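PDB 2VF7: excinuclease ABC, subunit A. from Deinococcus radiodurans, which binds DNA and ATP as a zinc-containing UvrA-type member of the ABC superfamily, and probably takes part in recognising damaged DNA for excision repair. Local coordinates for residues A[684-687]-A[688-691]. The protein carries 1 engineered substitution. Numbering follows the deposited sequence.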
loop_
_atom_site.group_PDB
_atom_site.type_symbol
_atom_site.label_atom_id
_atom_site.label_comp_id
_atom_site.label_asym_id
_atom_site.label_seq_id
_atom_site.Cartn_x
_atom_site.Cartn_y
_atom_site.Cartn_z
ATOM N N LYS A 684 36.368 0.001 -26.167
ATOM C CA LYS A 684 35.050 0.135 -25.538
ATOM C C LYS A 684 34.171 -1.105 -25.760
ATOM O O LYS A 684 34.064 -1.580 -26.887
ATOM C CB LYS A 684 34.320 1.340 -26.137
ATOM C CG LYS A 684 34.929 2.688 -25.793
ATOM C CD LYS A 684 33.870 3.788 -25.737
ATOM C CE LYS A 684 34.519 5.155 -25.454
ATOM N NZ LYS A 684 35.550 5.073 -24.373
ATOM N N ASN A 685 33.520 -1.629 -24.717
ATOM C CA ASN A 685 32.543 -2.709 -24.941
ATOM C C ASN A 685 31.235 -2.101 -25.413
ATOM O O ASN A 685 31.180 -0.902 -25.598
ATOM C CB ASN A 685 32.397 -3.706 -23.757
ATOM C CG ASN A 685 31.987 -3.043 -22.432
ATOM O OD1 ASN A 685 31.163 -2.142 -22.407
ATOM N ND2 ASN A 685 32.574 -3.499 -21.332
ATOM N N ILE A 686 30.198 -2.894 -25.650
ATOM C CA ILE A 686 28.974 -2.348 -26.245
ATOM C C ILE A 686 28.171 -1.530 -25.221
ATOM O O ILE A 686 27.377 -0.659 -25.595
ATOM C CB ILE A 686 28.083 -3.463 -26.914
ATOM C CG1 ILE A 686 26.877 -2.857 -27.660
ATOM C CG2 ILE A 686 27.589 -4.485 -25.874
ATOM C CD1 ILE A 686 27.191 -2.064 -28.985
ATOM N N ALA A 687 28.378 -1.828 -23.938
ATOM C CA ALA A 687 27.747 -1.117 -22.828
ATOM C C ALA A 687 28.535 0.144 -22.555
ATOM O O ALA A 687 27.982 1.132 -22.069
ATOM C CB ALA A 687 27.729 -2.004 -21.585
ATOM N N ASP A 688 29.835 0.102 -22.875
ATOM C CA ASP A 688 30.695 1.277 -22.802
ATOM C C ASP A 688 30.173 2.319 -23.767
ATOM O O ASP A 688 30.133 3.502 -23.406
ATOM C CB ASP A 688 32.158 0.964 -23.120
ATOM C CG ASP A 688 32.944 0.417 -21.922
ATOM O OD1 ASP A 688 33.829 -0.416 -22.155
ATOM O OD2 ASP A 688 32.715 0.820 -20.762
ATOM N N VAL A 689 29.735 1.912 -24.967
ATOM C CA VAL A 689 29.177 2.905 -25.902
ATOM C C VAL A 689 27.778 3.413 -25.531
ATOM O O VAL A 689 27.512 4.580 -25.629
ATOM C CB VAL A 689 29.301 2.552 -27.455
ATOM C CG1 VAL A 689 30.567 1.715 -27.796
ATOM C CG2 VAL A 689 28.055 1.946 -28.048
ATOM N N LEU A 690 26.882 2.536 -25.107
ATOM C CA LEU A 690 25.561 2.952 -24.648
ATOM C C LEU A 690 25.554 3.858 -23.414
ATOM O O LEU A 690 24.646 4.649 -23.268
ATOM C CB LEU A 690 24.687 1.738 -24.439
ATOM C CG LEU A 690 24.356 1.002 -25.738
ATOM C CD1 LEU A 690 23.869 -0.393 -25.435
ATOM C CD2 LEU A 690 23.319 1.787 -26.563
ATOM N N ALA A 691 26.573 3.739 -22.551
ATOM C CA ALA A 691 26.798 4.645 -21.410
ATOM C C ALA A 691 27.360 6.031 -21.788
ATOM O O ALA A 691 27.491 6.932 -20.928
ATOM C CB ALA A 691 27.694 3.978 -20.377
#
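With chi1 at 58°, Asn685 holds its CG between its own backbone N and carbonyl carbon, which turns the amide oxygen over the first turn of the helix that follows; Asp688, its CG beside the backbone N and anti to the carbonyl carbon (chi1 -83°), turns its carboxylate back toward the backbone N of Asn685. Asn685 OD1 accepts from Asp688 N at 2.6 Å, a short bond that is bent at the hydrogen although the donor lies nearly along the C=O axis, and takes a weak second bond from Ala687 N. In return, Asn685 N gives an almost straight bond to Asp688 OD1, reaching that oxygen on its anti side at 2.9 Å. This reciprocal exchange is a capping box, with Asn685 as the N-cap of helix 686-690: Asn685 OD1 stands in for the missing carbonyl of a preceding turn, while Asp688 OD1 ties back the N-H of the N-cap residue itself. The amide and carboxylate end up stacked, their planes only 5° apart, although the two side chains cross at about a right angle. Behind the cap the helical ladder takes over: Val689 N bonds to Asn685 O, Leu690 N to Ile686 O at 3.3 Å, and Ala691 N to Ala687 O. Lys684, just before the cap, lays its CB 3.7 Å from Asp688 CB, while its NZ stays 6.2 Å from Asp688 OD1, so any attraction between the charges is probably modest. On the buried flank Ile686 CD1 meets Val689 CG2 at 4.2 Å, and Ile686 and Leu690 both pack on Phe609 of helix 609-617 and on Tyr672 in a loop.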